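Local coordinates for uncharacterized protein MG376 homolog (Mycoplasma pneumoniae, PDB 2HQL) that probably binds single-stranded DNA through a small OB fold and assembles as a dimer, at residues A[29-35]-A[46-52]. Sequence-based numbering, arbitrary orientation.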
ATOM      1  N   PHE A  29     -13.322   2.317  12.277  1.00 18.78           N
ATOM      2  CA  PHE A  29     -13.244   3.762  12.079  1.00 19.26           C
ATOM      3  C   PHE A  29     -12.315   4.029  10.908  1.00 19.59           C
ATOM      4  O   PHE A  29     -11.171   3.572  10.904  1.00 19.57           O
ATOM      5  CB  PHE A  29     -12.687   4.444  13.330  1.00 18.52           C
ATOM      6  CG  PHE A  29     -12.761   5.943  13.292  1.00 15.70           C
ATOM      7  CD1 PHE A  29     -13.995   6.586  13.229  1.00 13.85           C
ATOM      8  CD2 PHE A  29     -11.600   6.713  13.353  1.00 15.83           C
ATOM      9  CE1 PHE A  29     -14.081   7.972  13.231  1.00 13.44           C
ATOM     10  CE2 PHE A  29     -11.670   8.118  13.354  1.00 16.29           C
ATOM     11  CZ  PHE A  29     -12.916   8.747  13.295  1.00 15.05           C
ATOM     12  N   LEU A  30     -12.805   4.769   9.921  1.00 20.07           N
ATOM     13  CA  LEU A  30     -12.006   5.066   8.750  1.00 20.64           C
ATOM     14  C   LEU A  30     -11.533   6.491   8.671  1.00 19.34           C
ATOM     15  O   LEU A  30     -12.311   7.436   8.817  1.00 16.95           O
ATOM     16  CB  LEU A  30     -12.767   4.724   7.469  1.00 23.20           C
ATOM     17  CG  LEU A  30     -12.828   3.237   7.114  1.00 26.58           C
ATOM     18  CD1 LEU A  30     -13.839   2.505   8.008  1.00 25.90           C
ATOM     19  CD2 LEU A  30     -13.206   3.114   5.639  1.00 26.27           C
ATOM     20  N   VAL A  31     -10.237   6.615   8.415  1.00 18.55           N
ATOM     21  CA  VAL A  31      -9.576   7.899   8.284  1.00 19.55           C
ATOM     22  C   VAL A  31      -8.940   8.013   6.889  1.00 19.02           C
ATOM     23  O   VAL A  31      -8.484   7.024   6.312  1.00 17.37           O
ATOM     24  CB  VAL A  31      -8.488   8.069   9.388  1.00 18.62           C
ATOM     25  CG1 VAL A  31      -7.705   9.378   9.177  1.00 16.74           C
ATOM     26  CG2 VAL A  31      -9.150   8.058  10.768  1.00 16.19           C
ATOM     27  N   THR A  32      -8.949   9.220   6.337  1.00 19.28           N
ATOM     28  CA  THR A  32      -8.347   9.464   5.038  1.00 18.07           C
ATOM     29  C   THR A  32      -7.208  10.451   5.222  1.00 18.25           C
ATOM     30  O   THR A  32      -7.401  11.573   5.709  1.00 16.33           O
ATOM     31  CB  THR A  32      -9.355  10.007   4.037  1.00 18.38           C
ATOM     32  OG1 THR A  32     -10.286   8.970   3.714  1.00 19.40           O
ATOM     33  CG2 THR A  32      -8.648  10.448   2.760  1.00 20.38           C
ATOM     34  N   ILE A  33      -6.024   9.998   4.814  1.00 18.52           N
ATOM     35  CA  ILE A  33      -4.769  10.728   4.947  1.00 18.72           C
ATOM     36  C   ILE A  33      -4.220  11.275   3.626  1.00 18.53           C
ATOM     37  O   ILE A  33      -4.422  10.697   2.564  1.00 17.54           O
ATOM     38  CB  ILE A  33      -3.696   9.789   5.563  1.00 19.12           C
ATOM     39  CG1 ILE A  33      -4.238   9.113   6.821  1.00 20.87           C
ATOM     40  CG2 ILE A  33      -2.454  10.543   5.882  1.00 23.51           C
ATOM     41  CD1 ILE A  33      -4.698  10.047   7.905  1.00 19.86           C
ATOM     42  N   LYS A  34      -3.509  12.392   3.722  1.00 20.67           N
ATOM     43  CA  LYS A  34      -2.875  13.039   2.577  1.00 20.26           C
ATOM     44  C   LYS A  34      -1.366  13.040   2.804  1.00 20.42           C
ATOM     45  O   LYS A  34      -0.892  13.342   3.901  1.00 20.43           O
ATOM     46  CB  LYS A  34      -3.337  14.493   2.446  1.00 22.61           C
ATOM     47  CG  LYS A  34      -2.484  15.323   1.473  1.00 25.51           C
ATOM     48  CD  LYS A  34      -2.809  16.825   1.496  1.00 28.10           C
ATOM     49  CE  LYS A  34      -2.388  17.497   2.806  1.00 29.94           C
ATOM     50  NZ  LYS A  34      -2.681  18.972   2.815  1.00 31.27           N
ATOM     51  N   GLN A  35      -0.610  12.692   1.771  1.00 20.43           N
ATOM     52  CA  GLN A  35       0.845  12.704   1.859  1.00 19.71           C
ATOM     53  C   GLN A  35       1.296  13.523   0.666  1.00 19.69           C
ATOM     54  O   GLN A  35       0.809  13.299  -0.435  1.00 19.50           O
ATOM     55  CB  GLN A  35       1.424  11.286   1.760  1.00 18.48           C
ATOM     56  CG  GLN A  35       2.919  11.229   2.057  1.00 18.86           C
ATOM     57  CD  GLN A  35       3.479   9.822   2.126  1.00 19.45           C
ATOM     58  OE1 GLN A  35       3.781   9.200   1.102  1.00 19.01           O
ATOM     59  NE2 GLN A  35       3.614   9.308   3.344  1.00 20.93           N
ATOM     60  N   ASP A  46      -1.074  12.918  -2.377  1.00 22.80           N
ATOM     61  CA  ASP A  46      -1.477  11.517  -2.473  1.00 21.00           C
ATOM     62  C   ASP A  46      -2.445  11.290  -1.319  1.00 18.85           C
ATOM     63  O   ASP A  46      -2.207  11.751  -0.207  1.00 16.55           O
ATOM     64  CB  ASP A  46      -0.298  10.552  -2.323  1.00 21.43           C
ATOM     65  CG  ASP A  46       0.360  10.210  -3.651  1.00 21.61           C
ATOM     66  OD1 ASP A  46      -0.291  10.349  -4.709  1.00 23.18           O
ATOM     67  OD2 ASP A  46       1.530   9.783  -3.628  1.00 21.83           O
ATOM     68  N   TYR A  47      -3.551  10.613  -1.596  1.00 18.26           N
ATOM     69  CA  TYR A  47      -4.542  10.333  -0.572  1.00 16.68           C
ATOM     70  C   TYR A  47      -4.637   8.839  -0.351  1.00 16.29           C
ATOM     71  O   TYR A  47      -4.663   8.049  -1.306  1.00 13.41           O
ATOM     72  CB  TYR A  47      -5.905  10.879  -0.970  1.00 17.59           C
ATOM     73  CG  TYR A  47      -6.072  12.371  -0.753  1.00 18.94           C
ATOM     74  CD1 TYR A  47      -6.944  12.860   0.219  1.00 19.57           C
ATOM     75  CD2 TYR A  47      -5.395  13.294  -1.548  1.00 19.71           C
ATOM     76  CE1 TYR A  47      -7.144  14.228   0.384  1.00 19.94           C
ATOM     77  CE2 TYR A  47      -5.592  14.664  -1.388  1.00 20.48           C
ATOM     78  CZ  TYR A  47      -6.469  15.119  -0.426  1.00 21.30           C
ATOM     79  OH  TYR A  47      -6.692  16.469  -0.293  1.00 24.10           O
ATOM     80  N   TYR A  48      -4.689   8.471   0.928  1.00 16.16           N
ATOM     81  CA  TYR A  48      -4.762   7.084   1.351  1.00 15.65           C
ATOM     82  C   TYR A  48      -5.894   6.931   2.339  1.00 16.09           C
ATOM     83  O   TYR A  48      -6.256   7.883   3.030  1.00 16.14           O
ATOM     84  CB  TYR A  48      -3.450   6.690   2.017  1.00 14.06           C
ATOM     85  CG  TYR A  48      -2.256   6.836   1.103  1.00 14.69           C
ATOM     86  CD1 TYR A  48      -2.025   5.917   0.082  1.00 15.05           C
ATOM     87  CD2 TYR A  48      -1.366   7.900   1.247  1.00 15.38           C
ATOM     88  CE1 TYR A  48      -0.941   6.051  -0.768  1.00 17.46           C
ATOM     89  CE2 TYR A  48      -0.273   8.044   0.395  1.00 14.82           C
ATOM     90  CZ  TYR A  48      -0.071   7.116  -0.603  1.00 16.07           C
ATOM     91  OH  TYR A  48       1.000   7.230  -1.446  1.00 18.91           O
ATOM     92  N   VAL A  49      -6.463   5.732   2.392  1.00 16.28           N
ATOM     93  CA  VAL A  49      -7.540   5.454   3.320  1.00 14.60           C
ATOM     94  C   VAL A  49      -7.027   4.403   4.281  1.00 15.60           C
ATOM     95  O   VAL A  49      -6.551   3.351   3.876  1.00 14.50           O
ATOM     96  CB  VAL A  49      -8.799   4.925   2.612  1.00 13.99           C
ATOM     97  CG1 VAL A  49      -9.868   4.609   3.635  1.00 15.31           C
ATOM     98  CG2 VAL A  49      -9.309   5.948   1.615  1.00 13.74           C
ATOM     99  N   ILE A  50      -7.106   4.710   5.564  1.00 17.00           N
ATOM    100  CA  ILE A  50      -6.650   3.798   6.590  1.00 16.18           C
ATOM    101  C   ILE A  50      -7.821   3.542   7.527  1.00 17.74           C
ATOM    102  O   ILE A  50      -8.785   4.308   7.543  1.00 16.48           O
ATOM    103  CB  ILE A  50      -5.466   4.414   7.373  1.00 16.67           C
ATOM    104  CG1 ILE A  50      -5.898   5.710   8.060  1.00 15.60           C
ATOM    105  CG2 ILE A  50      -4.324   4.736   6.416  1.00 16.65           C
ATOM    106  CD1 ILE A  50      -4.838   6.295   8.961  1.00 16.17           C
ATOM    107  N   TYR A  51      -7.759   2.453   8.287  1.00 19.20           N
ATOM    108  CA  TYR A  51      -8.832   2.145   9.230  1.00 21.15           C
ATOM    109  C   TYR A  51      -8.307   1.362  10.420  1.00 21.75           C
ATOM    110  O   TYR A  51      -7.142   0.976  10.445  1.00 23.92           O
ATOM    111  CB  TYR A  51      -9.968   1.349   8.566  1.00 17.37           C
ATOM    112  CG  TYR A  51      -9.619  -0.061   8.142  1.00 17.64           C
ATOM    113  CD1 TYR A  51      -9.077  -0.315   6.882  1.00 17.72           C
ATOM    114  CD2 TYR A  51      -9.832  -1.141   8.998  1.00 17.11           C
ATOM    115  CE1 TYR A  51      -8.756  -1.620   6.481  1.00 19.45           C
ATOM    116  CE2 TYR A  51      -9.512  -2.452   8.610  1.00 19.78           C
ATOM    117  CZ  TYR A  51      -8.973  -2.680   7.348  1.00 18.92           C
ATOM    118  OH  TYR A  51      -8.645  -3.958   6.954  1.00 18.45           O
ATOM    119  N   ALA A  52      -9.180   1.144  11.404  1.00 21.89           N
ATOM    120  CA  ALA A  52      -8.838   0.399  12.609  1.00 20.22           C
ATOM    121  C   ALA A  52     -10.095  -0.190  13.238  1.00 20.88           C
ATOM    122  O   ALA A  52     -11.199   0.314  13.044  1.00 20.57           O
ATOM    123  CB  ALA A  52      -8.136   1.306  13.603  1.00 19.27           C
TER
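Ile50 reaches across to Ile33 and Val31 on the inner face of a beta hairpin. Its CD1 lies 3.6 Å from Ile33 CG1, and its CG1 packs 3.7 Å from Val31 CB. Wedging CG1 between backbone N and carbonyl carbon (chi1 61°) sends the longer branch of Ile50 over to the opposing strand. On the other face, the Tyr47 ring lies flat over Lys34, whose CB makes a CH-pi contact 4.3 Å from the ring centroid; Thr32 CG2 meets the same ring at its edge, in plane, 3.9 Å from CD1. Leu30 CG rests 3.7 Å from Tyr51 CB, the side chains alongside.

Between the two faces, four hydrogen-bonded pairs, Phe29-Ala52, Val31-Ile50, Ile33-Tyr48 and Gln35-Asp46, join the antiparallel strands, the straightest bond being Ile50 N to Val31 O (2.8 Å, 169°). Helix 54-64 lies under Phe29, Val31 and Ala52 through Leu60. At the far end Asp46 OD2 forms a salt bridge with Arg37 NH1, while OD1 bonds Thr78 of the second subunit; Gln35 NE2 donates to Glu14 O, and Gln35 OE1 accepts from Asn9 ND2 of that subunit. Along its buried face the hairpin thus passes from apolar OB-fold core to a polar end tied into the dimer.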